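Local structure of Sec-alkylsulfatase (4AXH) at residues T100-N113 with G240-T252. The protein catalyses the zinc-dependent hydrolysis of (R)-secondary-alkyl sulfates with strict inversion of configuration, releasing (S)-alcohols and sulfate. Numbering follows the deposited sequence.
Sequences TVNPSLWRQAQLNN and GAQAQVDSGLFKT. Unlike the reference sequence in segment 100-113: Arg107 (reference His).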
# COMPACT_ATOMS: atom_id res chain seq x y z
N THR A 100 -12.42 -9.22 -33.28
CA THR A 100 -12.90 -8.53 -32.08
C THR A 100 -12.30 -9.08 -30.76
O THR A 100 -12.71 -8.65 -29.68
CB THR A 100 -14.42 -8.52 -32.06
OG1 THR A 100 -14.87 -9.85 -31.96
CG2 THR A 100 -15.03 -7.88 -33.28
N VAL A 101 -11.35 -10.03 -30.83
CA VAL A 101 -10.65 -10.53 -29.65
C VAL A 101 -9.18 -10.86 -29.91
O VAL A 101 -8.87 -11.58 -30.84
CB VAL A 101 -11.41 -11.48 -28.67
CG1 VAL A 101 -12.40 -12.38 -29.38
CG2 VAL A 101 -10.48 -12.24 -27.74
N ASN A 102 -8.28 -10.25 -29.09
CA ASN A 102 -6.84 -10.43 -29.10
C ASN A 102 -6.53 -11.92 -29.15
O ASN A 102 -7.07 -12.68 -28.35
CB ASN A 102 -6.25 -9.81 -27.87
CG ASN A 102 -4.73 -9.80 -27.88
OD1 ASN A 102 -4.06 -10.84 -27.97
ND2 ASN A 102 -4.16 -8.62 -27.68
N PRO A 103 -5.68 -12.35 -30.11
CA PRO A 103 -5.41 -13.79 -30.28
C PRO A 103 -4.79 -14.50 -29.08
O PRO A 103 -5.10 -15.67 -28.91
CB PRO A 103 -4.53 -13.84 -31.53
CG PRO A 103 -4.79 -12.60 -32.24
CD PRO A 103 -5.00 -11.58 -31.17
N SER A 104 -3.97 -13.79 -28.27
CA SER A 104 -3.35 -14.33 -27.05
C SER A 104 -4.42 -14.60 -25.98
O SER A 104 -4.37 -15.61 -25.31
CB SER A 104 -2.31 -13.36 -26.51
OG SER A 104 -1.58 -13.89 -25.41
N LEU A 105 -5.39 -13.65 -25.82
CA LEU A 105 -6.50 -13.75 -24.89
C LEU A 105 -7.38 -14.98 -25.27
O LEU A 105 -7.75 -15.77 -24.39
CB LEU A 105 -7.34 -12.47 -24.88
CG LEU A 105 -8.55 -12.42 -23.87
CD1 LEU A 105 -8.21 -13.01 -22.49
CD2 LEU A 105 -9.04 -11.02 -23.70
N TRP A 106 -7.65 -15.13 -26.59
CA TRP A 106 -8.41 -16.22 -27.17
C TRP A 106 -7.73 -17.58 -26.90
O TRP A 106 -8.41 -18.57 -26.73
CB TRP A 106 -8.53 -15.98 -28.68
CG TRP A 106 -9.41 -16.94 -29.41
CD1 TRP A 106 -9.06 -18.15 -29.91
CD2 TRP A 106 -10.78 -16.73 -29.79
NE1 TRP A 106 -10.13 -18.73 -30.54
CE2 TRP A 106 -11.20 -17.88 -30.50
CE3 TRP A 106 -11.70 -15.67 -29.62
CZ2 TRP A 106 -12.49 -18.00 -31.04
CZ3 TRP A 106 -12.99 -15.81 -30.13
CH2 TRP A 106 -13.36 -16.96 -30.84
N ARG A 107 -6.39 -17.62 -26.92
CA ARG A 107 -5.57 -18.80 -26.68
C ARG A 107 -5.84 -19.26 -25.24
O ARG A 107 -6.09 -20.44 -25.02
CB ARG A 107 -4.08 -18.41 -26.84
CG ARG A 107 -3.20 -19.50 -27.37
CD ARG A 107 -2.52 -20.23 -26.27
NE ARG A 107 -1.98 -21.48 -26.82
CZ ARG A 107 -1.10 -22.25 -26.19
NH1 ARG A 107 -0.62 -21.89 -25.00
NH2 ARG A 107 -0.66 -23.37 -26.75
N GLN A 108 -5.80 -18.30 -24.26
CA GLN A 108 -6.03 -18.56 -22.84
C GLN A 108 -7.48 -18.95 -22.62
O GLN A 108 -7.74 -19.87 -21.84
CB GLN A 108 -5.65 -17.34 -22.00
CG GLN A 108 -5.41 -17.65 -20.53
CD GLN A 108 -4.14 -18.35 -20.19
OE1 GLN A 108 -3.35 -18.77 -21.04
NE2 GLN A 108 -3.90 -18.47 -18.93
N ALA A 109 -8.40 -18.27 -23.33
CA ALA A 109 -9.84 -18.53 -23.29
C ALA A 109 -10.10 -19.98 -23.66
O ALA A 109 -10.81 -20.66 -22.94
CB ALA A 109 -10.57 -17.59 -24.24
N GLN A 110 -9.45 -20.47 -24.73
CA GLN A 110 -9.56 -21.84 -25.25
C GLN A 110 -9.05 -22.86 -24.29
O GLN A 110 -9.64 -23.93 -24.19
CB GLN A 110 -8.83 -22.01 -26.59
CG GLN A 110 -9.52 -21.33 -27.77
CD GLN A 110 -8.78 -21.66 -29.03
OE1 GLN A 110 -7.68 -21.16 -29.28
NE2 GLN A 110 -9.34 -22.56 -29.81
N LEU A 111 -7.95 -22.55 -23.59
CA LEU A 111 -7.35 -23.44 -22.62
C LEU A 111 -8.29 -23.60 -21.42
O LEU A 111 -8.55 -24.71 -20.99
CB LEU A 111 -5.98 -22.90 -22.18
CG LEU A 111 -4.79 -23.14 -23.14
CD1 LEU A 111 -3.67 -22.16 -22.90
CD2 LEU A 111 -4.25 -24.52 -23.01
N ASN A 112 -8.85 -22.49 -20.96
CA ASN A 112 -9.77 -22.41 -19.82
C ASN A 112 -11.12 -23.10 -20.07
O ASN A 112 -11.93 -23.21 -19.14
CB ASN A 112 -9.93 -20.94 -19.36
CG ASN A 112 -8.75 -20.41 -18.59
OD1 ASN A 112 -8.06 -21.15 -17.89
ND2 ASN A 112 -8.50 -19.10 -18.67
N ASN A 113 -11.34 -23.56 -21.31
CA ASN A 113 -12.52 -24.29 -21.75
C ASN A 113 -12.34 -25.78 -21.51
O ASN A 113 -13.33 -26.51 -21.46
CB ASN A 113 -12.80 -24.06 -23.22
CG ASN A 113 -13.43 -22.75 -23.56
OD1 ASN A 113 -12.89 -21.97 -24.32
ND2 ASN A 113 -14.64 -22.56 -23.15
N GLY A 240 -19.58 -14.09 -25.70
CA GLY A 240 -19.44 -14.00 -27.15
C GLY A 240 -18.22 -13.20 -27.54
O GLY A 240 -17.73 -12.39 -26.75
N ALA A 241 -17.73 -13.42 -28.80
CA ALA A 241 -16.54 -12.81 -29.40
C ALA A 241 -16.54 -11.29 -29.39
O ALA A 241 -15.46 -10.69 -29.44
CB ALA A 241 -16.32 -13.33 -30.80
N GLN A 242 -17.74 -10.66 -29.29
CA GLN A 242 -17.92 -9.21 -29.22
C GLN A 242 -18.09 -8.71 -27.77
O GLN A 242 -18.13 -7.49 -27.55
CB GLN A 242 -19.10 -8.77 -30.10
CG GLN A 242 -18.76 -8.66 -31.59
CD GLN A 242 -19.53 -7.55 -32.26
OE1 GLN A 242 -20.46 -7.92 -33.11
NE2 GLN A 242 -19.30 -6.37 -32.02
N ALA A 243 -18.20 -9.64 -26.80
CA ALA A 243 -18.39 -9.34 -25.38
C ALA A 243 -17.44 -10.16 -24.40
O ALA A 243 -16.22 -10.17 -24.63
CB ALA A 243 -19.85 -9.49 -25.02
N GLN A 244 -17.98 -10.81 -23.33
CA GLN A 244 -17.21 -11.58 -22.36
C GLN A 244 -16.69 -12.88 -22.93
O GLN A 244 -17.46 -13.67 -23.46
CB GLN A 244 -18.03 -11.85 -21.10
CG GLN A 244 -17.22 -11.81 -19.80
CD GLN A 244 -16.70 -13.17 -19.41
OE1 GLN A 244 -17.24 -14.22 -19.80
NE2 GLN A 244 -15.66 -13.18 -18.63
N VAL A 245 -15.37 -13.12 -22.85
CA VAL A 245 -14.79 -14.34 -23.40
C VAL A 245 -14.06 -15.23 -22.38
O VAL A 245 -14.06 -16.45 -22.53
CB VAL A 245 -13.94 -14.14 -24.68
CG1 VAL A 245 -14.77 -13.56 -25.81
CG2 VAL A 245 -12.69 -13.29 -24.43
N ASP A 246 -13.41 -14.62 -21.36
CA ASP A 246 -12.61 -15.31 -20.36
C ASP A 246 -12.26 -14.38 -19.20
O ASP A 246 -12.44 -13.16 -19.29
CB ASP A 246 -11.29 -15.81 -21.03
CG ASP A 246 -10.57 -16.90 -20.27
OD1 ASP A 246 -11.15 -17.99 -20.11
OD2 ASP A 246 -9.39 -16.69 -19.89
N SER A 247 -11.74 -14.97 -18.11
CA SER A 247 -11.30 -14.19 -16.95
C SER A 247 -9.85 -14.51 -16.52
O SER A 247 -9.47 -14.28 -15.36
CB SER A 247 -12.31 -14.26 -15.80
OG SER A 247 -13.46 -13.48 -16.10
N GLY A 248 -9.04 -14.97 -17.48
CA GLY A 248 -7.62 -15.22 -17.30
C GLY A 248 -7.33 -16.51 -16.60
O GLY A 248 -6.82 -17.43 -17.23
N LEU A 249 -7.67 -16.58 -15.31
CA LEU A 249 -7.44 -17.78 -14.50
C LEU A 249 -8.65 -18.70 -14.44
O LEU A 249 -8.61 -19.72 -13.74
CB LEU A 249 -6.96 -17.41 -13.09
CG LEU A 249 -5.72 -16.56 -12.99
CD1 LEU A 249 -5.50 -16.13 -11.56
CD2 LEU A 249 -4.50 -17.31 -13.53
N PHE A 250 -9.74 -18.29 -15.11
CA PHE A 250 -11.04 -19.00 -15.21
C PHE A 250 -11.90 -18.31 -16.23
O PHE A 250 -11.48 -17.30 -16.80
CB PHE A 250 -11.78 -19.09 -13.86
CG PHE A 250 -11.72 -17.82 -13.03
CD1 PHE A 250 -12.64 -16.80 -13.24
CD2 PHE A 250 -10.73 -17.64 -12.06
CE1 PHE A 250 -12.55 -15.61 -12.53
CE2 PHE A 250 -10.65 -16.46 -11.35
CZ PHE A 250 -11.55 -15.45 -11.60
N LYS A 251 -13.11 -18.81 -16.45
CA LYS A 251 -14.03 -18.22 -17.43
C LYS A 251 -14.71 -16.95 -16.90
O LYS A 251 -14.65 -15.93 -17.57
CB LYS A 251 -15.07 -19.26 -17.91
CG LYS A 251 -14.52 -20.57 -18.53
CD LYS A 251 -13.53 -20.38 -19.68
CE LYS A 251 -14.13 -19.87 -20.98
NZ LYS A 251 -13.17 -19.01 -21.71
N THR A 252 -15.35 -17.02 -15.71
CA THR A 252 -16.12 -15.93 -15.08
C THR A 252 -16.39 -16.34 -13.64
O THR A 252 -16.03 -17.46 -13.26
CB THR A 252 -17.49 -15.71 -15.84
OG1 THR A 252 -18.26 -14.65 -15.23
CG2 THR A 252 -18.31 -17.00 -15.97
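Asn112 and Asp246 meet with their side chains roughly perpendicular yet their amide and carboxylate planes only 17° apart. Asn112 ND2 donates to the syn lone pair of Asp246 OD2 at 2.8 Å, and OD2 lies in the amide plane of Asn112. Asn112 ND2 also donates to Gly248 O at 2.8 Å; that oxygen lies close to the amide plane of Asn112, whereas the donor stands above the carbonyl plane of Gly248. Two acceptors near the amide plane fix the rotation of the Asn112 side chain. Asp246 OD2 takes a second bond from Gly248 N, reached from above the carboxylate, which closes an Asx turn.

Lys251 serves the other carboxylate oxygen. Bent at chi2 and chi3 (-54° and -71°), its chain folds back past the backbone of Asn112. Lys251 CD comes to 3.3 Å from Asn112 O, and NZ reaches three oxygens. Lys251 NZ forms a salt bridge with Asp246 OD1 at 2.8 Å, on the anti side. It also donates to Val245 O, in the carbonyl plane. On the helix, Ala109 O accepts from Lys251 NZ at 3.1 Å. With this ammonium and two N-H donors around it, the buried Asp246 is probably stabilised as the anion. Beside the pair, Ala109 CB packs 3.7 Å from Asp246 CB.

Toward the start of the helix the contact turns apolar. Val101 CG2 and Val245 CG2 meet tip to tip at 4.1 Å. Beyond them Thr100 OG1 donates to Ala241 O at 2.7 Å from above the carbonyl plane. Arg518 of helix 515-529 flanks Val101 and Val245.

The arrangement thus joins helix 103-111 to a long irregular loop of the metallo-beta-lactamase domain, whose Asx turn leads into Leu249 and Phe250, beside sulfate-binding Tyr417 and zinc ligand His355 respectively.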